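PDB 6EK4: PaxB from Photorhabdus luminescens, which probably acts as one component of a two-component alpha-helical pore-forming toxin of the YaxAB type, which inserts into target membranes. Local coordinates for residues A[184-187]-A[188-191]; A[229-232]-A[233-237]. All coordinates share one frame; numbering follows the deposited sequence.

How the interactions relate
Following the chain from its N terminus, interaction 1 comes first, on the last turns of helix 149-193, and it is complete before interaction 2 begins on helix 217-237; the two stand in series, neither nesting nor crossing. Each spans adjoining turns of one helix and closes no long loop. Their centres are about 12 Å apart, far from the centre of the elongated chain, and the two helices touch directly. S187 OG lies 3.1 Å from G230 CA, and I184 CD1 packs against I233 CG2 and the methyl of A234. Helix 247-321 meets both: L250 touches I184 and Q188 from interaction 1 and A234 from interaction 2.

Interaction 1. Residues A[184-187]-A[188-191]; sequences IIES and QDVI
I184-I191 form a local contact between successive turns of helix 149-193, near its C-terminal end. Four i-to-i+4 backbone hydrogen bonds carry it, from Q188 N to I184 O (3.0 Å) through to I191 N to S187 O (3.1 Å). On the outward side, D189 lies alongside I185, the two side chains pointing the same way, with D189 OD2 4.1 Å from I185 CG2. The same OD2 is 4.0 Å from E186 OE2, and the carboxylate planes are turned 78° against each other. These like charges probably repel, on a face where both residues are exposed. Q188 has CG beside its own backbone N (chi1 -72°), 3.5 Å from I184 O, and from there runs extended, OE1 reaching a hydrogen bond with R254 NH1 of helix 247-321. The end of I191 turns back over the S187 carbonyl, CD1 3.3 Å from S187 O. On the buried side S187 OG is hydrogen-bonded to A226 O of helix 217-237, on which V190 and I191 also pack. This is an amphipathic helix of a helical bundle: E186 and D189 on the exposed side, S187, Q188 and I191 buried among helices 217-237 and 247-321, consistent with an alpha-helical pore-forming toxin.

Interaction 2. Residues A[229-232]-A[233-237]; sequences QGVE and IAKKI
Four backbone hydrogen bonds join Q229-E232 to I233-K236 in the final turns of helix 217-237. K235 N to V231 O is the shortest at 2.9 Å, and A234 N reaches G230 O at 3.0 Å. I233 N to Q229 O is longer, at 3.3 Å, and K236 N to E232 O, also 3.3 Å, is weak.

Among the side chains, V231 and K235 make the aliphatic contact, and the two cross at a slant. V231 CG1 is the branch that touches: placed opposite its backbone N by a chi1 of 167°, it meets K235 CD at 3.5 Å. The lysine CG also sits 3.2 Å from V231 O, before a bend at chi3 (69°) turns the chain so that its end leads away. V231 also touches I204 and L245 in the flanking loops, while K235 touches N240. This end of helix 217-237 belongs to a small bundle at one end of the elongated molecule, where helices 149-193, 217-237 and 247-321 pack together.

I233 and A234 also lie against the carbonyls of the preceding turn, those of Q229 and G230. Beyond the helix, the I233 side chain meets D180 and K183 of helix 149-193, and the methyl of A234 packs on A253 of helix 247-321.

The polar end of Q229 is engaged outside the two segments, its OE1 accepting a hydrogen bond from K183 NZ.

Interaction 1. Residues A[184-187]-A[188-191]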
ATOM      1  N   ILE A 184     -23.692 -28.233  36.895  1.00 74.09           N
ATOM      2  CA  ILE A 184     -24.723 -29.265  36.781  1.00 73.15           C
ATOM      3  C   ILE A 184     -24.101 -30.644  36.542  1.00 72.86           C
ATOM      4  O   ILE A 184     -24.592 -31.647  37.059  1.00 72.64           O
ATOM      5  CB  ILE A 184     -25.733 -28.928  35.656  1.00 72.48           C
ATOM      6  CG1 ILE A 184     -26.541 -27.683  36.040  1.00 72.72           C
ATOM      7  CG2 ILE A 184     -26.669 -30.102  35.384  1.00 72.46           C
ATOM      8  CD1 ILE A 184     -27.447 -27.164  34.945  1.00 72.78           C
ATOM      9  N   ILE A 185     -23.024 -30.691  35.764  1.00 73.48           N
ATOM     10  CA  ILE A 185     -22.311 -31.946  35.512  1.00 74.40           C
ATOM     11  C   ILE A 185     -21.721 -32.510  36.809  1.00 75.23           C
ATOM     12  O   ILE A 185     -21.775 -33.717  37.040  1.00 75.72           O
ATOM     13  CB  ILE A 185     -21.214 -31.775  34.433  1.00 74.28           C
ATOM     14  CG1 ILE A 185     -21.863 -31.544  33.063  1.00 74.11           C
ATOM     15  CG2 ILE A 185     -20.306 -33.000  34.372  1.00 74.59           C
ATOM     16  CD1 ILE A 185     -20.933 -30.964  32.020  1.00 74.84           C
ATOM     17  N   GLU A 186     -21.170 -31.634  37.649  1.00 76.27           N
ATOM     18  CA  GLU A 186     -20.628 -32.046  38.947  1.00 77.61           C
ATOM     19  C   GLU A 186     -21.724 -32.561  39.882  1.00 77.09           C
ATOM     20  O   GLU A 186     -21.488 -33.484  40.659  1.00 77.36           O
ATOM     21  CB  GLU A 186     -19.871 -30.891  39.616  1.00 79.40           C
ATOM     22  CG  GLU A 186     -18.574 -30.498  38.921  1.00 81.37           C
ATOM     23  CD  GLU A 186     -17.389 -31.365  39.315  1.00 83.77           C
ATOM     24  OE1 GLU A 186     -16.267 -30.824  39.417  1.00 86.44           O
ATOM     25  OE2 GLU A 186     -17.571 -32.585  39.520  1.00 84.81           O
ATOM     26  N   SER A 187     -22.912 -31.962  39.801  1.00 76.48           N
ATOM     27  CA  SER A 187     -24.068 -32.424  40.574  1.00 76.35           C
ATOM     28  C   SER A 187     -24.478 -33.833  40.170  1.00 76.14           C
ATOM     29  O   SER A 187     -24.739 -34.677  41.025  1.00 77.01           O
ATOM     30  CB  SER A 187     -25.259 -31.480  40.396  1.00 76.08           C
ATOM     31  OG  SER A 187     -25.047 -30.269  41.090  1.00 77.25           O
ATOM     32  N   GLN A 188     -24.541 -34.077  38.865  1.00 75.51           N
ATOM     33  CA  GLN A 188     -24.872 -35.401  38.346  1.00 75.06           C
ATOM     34  C   GLN A 188     -23.841 -36.446  38.770  1.00 76.15           C
ATOM     35  O   GLN A 188     -24.204 -37.566  39.125  1.00 75.71           O
ATOM     36  CB  GLN A 188     -24.992 -35.361  36.819  1.00 74.64           C
ATOM     37  CG  GLN A 188     -26.238 -34.643  36.326  1.00 73.81           C
ATOM     38  CD  GLN A 188     -26.304 -34.538  34.813  1.00 73.58           C
ATOM     39  OE1 GLN A 188     -25.297 -34.287  34.149  1.00 73.04           O
ATOM     40  NE2 GLN A 188     -27.500 -34.719  34.261  1.00 73.24           N
ATOM     41  N   ASP A 189     -22.563 -36.072  38.745  1.00 77.99           N
ATOM     42  CA  ASP A 189     -21.482 -36.989  39.119  1.00 79.96           C
ATOM     43  C   ASP A 189     -21.609 -37.472  40.565  1.00 79.85           C
ATOM     44  O   ASP A 189     -21.475 -38.666  40.826  1.00 80.90           O
ATOM     45  CB  ASP A 189     -20.106 -36.346  38.893  1.00 82.01           C
ATOM     46  CG  ASP A 189     -19.744 -36.226  37.414  1.00 83.52           C
ATOM     47  OD1 ASP A 189     -20.508 -36.722  36.556  1.00 84.32           O
ATOM     48  OD2 ASP A 189     -18.685 -35.633  37.108  1.00 85.07           O
ATOM     49  N   VAL A 190     -21.872 -36.555  41.495  1.00 79.19           N
ATOM     50  CA  VAL A 190     -22.054 -36.931  42.907  1.00 79.42           C
ATOM     51  C   VAL A 190     -23.357 -37.711  43.133  1.00 78.71           C
ATOM     52  O   VAL A 190     -23.428 -38.556  44.027  1.00 79.56           O
ATOM     53  CB  VAL A 190     -21.974 -35.718  43.871  1.00 79.52           C
ATOM     54  CG1 VAL A 190     -20.598 -35.072  43.795  1.00 79.69           C
ATOM     55  CG2 VAL A 190     -23.063 -34.690  43.592  1.00 79.04           C
ATOM     56  N   ILE A 191     -24.376 -37.426  42.324  1.00 77.40           N
ATOM     57  CA  ILE A 191     -25.624 -38.194  42.341  1.00 76.62           C
ATOM     58  C   ILE A 191     -25.375 -39.609  41.819  1.00 77.70           C
ATOM     59  O   ILE A 191     -25.815 -40.587  42.423  1.00 78.80           O
ATOM     60  CB  ILE A 191     -26.728 -37.503  41.502  1.00 75.01           C
ATOM     61  CG1 ILE A 191     -27.208 -36.234  42.213  1.00 74.38           C
ATOM     62  CG2 ILE A 191     -27.910 -38.438  41.264  1.00 74.80           C
ATOM     63  CD1 ILE A 191     -27.959 -35.269  41.321  1.00 73.88           C
TER

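Interaction 2. Residues A[229-232]-A[233-237]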
ATOM      1  N   GLN A 229     -25.213 -26.185  44.295  1.00 80.09           N
ATOM      2  CA  GLN A 229     -24.833 -25.307  43.185  1.00 80.21           C
ATOM      3  C   GLN A 229     -25.542 -25.675  41.881  1.00 78.99           C
ATOM      4  O   GLN A 229     -26.088 -24.804  41.201  1.00 79.21           O
ATOM      5  CB  GLN A 229     -23.313 -25.316  42.978  1.00 80.84           C
ATOM      6  CG  GLN A 229     -22.540 -24.533  44.031  1.00 82.42           C
ATOM      7  CD  GLN A 229     -21.034 -24.640  43.863  1.00 83.39           C
ATOM      8  OE1 GLN A 229     -20.532 -24.857  42.760  1.00 82.72           O
ATOM      9  NE2 GLN A 229     -20.306 -24.484  44.962  1.00 85.02           N
ATOM     10  N   GLY A 230     -25.535 -26.960  41.537  1.00 77.84           N
ATOM     11  CA  GLY A 230     -26.158 -27.431  40.299  1.00 76.91           C
ATOM     12  C   GLY A 230     -27.674 -27.367  40.306  1.00 76.51           C
ATOM     13  O   GLY A 230     -28.292 -27.116  39.270  1.00 77.12           O
ATOM     14  N   VAL A 231     -28.277 -27.602  41.469  1.00 75.96           N
ATOM     15  CA  VAL A 231     -29.728 -27.498  41.619  1.00 76.13           C
ATOM     16  C   VAL A 231     -30.191 -26.050  41.454  1.00 77.24           C
ATOM     17  O   VAL A 231     -31.165 -25.787  40.751  1.00 77.08           O
ATOM     18  CB  VAL A 231     -30.197 -28.055  42.985  1.00 76.23           C
ATOM     19  CG1 VAL A 231     -31.640 -27.659  43.283  1.00 76.51           C
ATOM     20  CG2 VAL A 231     -30.048 -29.571  43.014  1.00 75.87           C
ATOM     21  N   GLU A 232     -29.487 -25.121  42.098  1.00 78.99           N
ATOM     22  CA  GLU A 232     -29.844 -23.699  42.050  1.00 81.23           C
ATOM     23  C   GLU A 232     -29.807 -23.154  40.621  1.00 80.35           C
ATOM     24  O   GLU A 232     -30.664 -22.357  40.233  1.00 81.16           O
ATOM     25  CB  GLU A 232     -28.904 -22.878  42.942  1.00 83.83           C
ATOM     26  CG  GLU A 232     -29.382 -21.456  43.220  1.00 86.36           C
ATOM     27  CD  GLU A 232     -28.272 -20.543  43.717  1.00 88.58           C
ATOM     28  OE1 GLU A 232     -27.156 -20.588  43.154  1.00 88.96           O
ATOM     29  OE2 GLU A 232     -28.519 -19.764  44.664  1.00 90.22           O
ATOM     30  N   ILE A 233     -28.813 -23.587  39.848  1.00 78.43           N
ATOM     31  CA  ILE A 233     -28.666 -23.168  38.454  1.00 77.39           C
ATOM     32  C   ILE A 233     -29.759 -23.784  37.583  1.00 76.06           C
ATOM     33  O   ILE A 233     -30.400 -23.083  36.802  1.00 76.75           O
ATOM     34  CB  ILE A 233     -27.275 -23.546  37.893  1.00 77.27           C
ATOM     35  CG1 ILE A 233     -26.182 -22.747  38.613  1.00 78.40           C
ATOM     36  CG2 ILE A 233     -27.206 -23.290  36.392  1.00 76.62           C
ATOM     37  CD1 ILE A 233     -24.799 -23.352  38.497  1.00 78.14           C
ATOM     38  N   ALA A 234     -29.963 -25.092  37.725  1.00 74.19           N
ATOM     39  CA  ALA A 234     -30.969 -25.811  36.942  1.00 73.44           C
ATOM     40  C   ALA A 234     -32.374 -25.268  37.181  1.00 73.82           C
ATOM     41  O   ALA A 234     -33.149 -25.104  36.240  1.00 73.83           O
ATOM     42  CB  ALA A 234     -30.921 -27.299  37.260  1.00 72.98           C
ATOM     43  N   LYS A 235     -32.695 -24.991  38.443  1.00 74.99           N
ATOM     44  CA  LYS A 235     -33.999 -24.431  38.809  1.00 76.29           C
ATOM     45  C   LYS A 235     -34.241 -23.068  38.156  1.00 77.65           C
ATOM     46  O   LYS A 235     -35.349 -22.784  37.703  1.00 78.40           O
ATOM     47  CB  LYS A 235     -34.126 -24.316  40.332  1.00 76.62           C
ATOM     48  CG  LYS A 235     -34.375 -25.644  41.032  1.00 76.34           C
ATOM     49  CD  LYS A 235     -34.285 -25.522  42.546  1.00 77.16           C
ATOM     50  CE  LYS A 235     -35.439 -24.717  43.125  1.00 78.59           C
ATOM     51  NZ  LYS A 235     -35.413 -24.697  44.613  1.00 79.32           N
ATOM     52  N   LYS A 236     -33.200 -22.240  38.104  1.00 78.40           N
ATOM     53  CA  LYS A 236     -33.288 -20.909  37.499  1.00 79.82           C
ATOM     54  C   LYS A 236     -33.509 -20.977  35.985  1.00 79.53           C
ATOM     55  O   LYS A 236     -34.200 -20.131  35.415  1.00 80.04           O
ATOM     56  CB  LYS A 236     -32.020 -20.105  37.810  1.00 80.56           C
ATOM     57  CG  LYS A 236     -32.094 -18.633  37.429  1.00 82.29           C
ATOM     58  CD  LYS A 236     -30.931 -17.854  38.024  1.00 83.39           C
ATOM     59  CE  LYS A 236     -30.969 -16.385  37.629  1.00 85.24           C
ATOM     60  NZ  LYS A 236     -30.671 -16.166  36.184  1.00 84.47           N
ATOM     61  N   ILE A 237     -32.922 -21.986  35.345  1.00 78.91           N
ATOM     62  CA  ILE A 237     -33.050 -22.185  33.898  1.00 78.55           C
ATOM     63  C   ILE A 237     -34.454 -22.670  33.520  1.00 79.17           C
ATOM     64  O   ILE A 237     -35.020 -22.222  32.521  1.00 78.98           O
ATOM     65  CB  ILE A 237     -31.992 -23.187  33.378  1.00 77.45           C
ATOM     66  CG1 ILE A 237     -30.583 -22.612  33.555  1.00 77.19           C
ATOM     67  CG2 ILE A 237     -32.232 -23.528  31.911  1.00 77.64           C
ATOM     68  CD1 ILE A 237     -29.502 -23.668  33.639  1.00 76.64           C
TER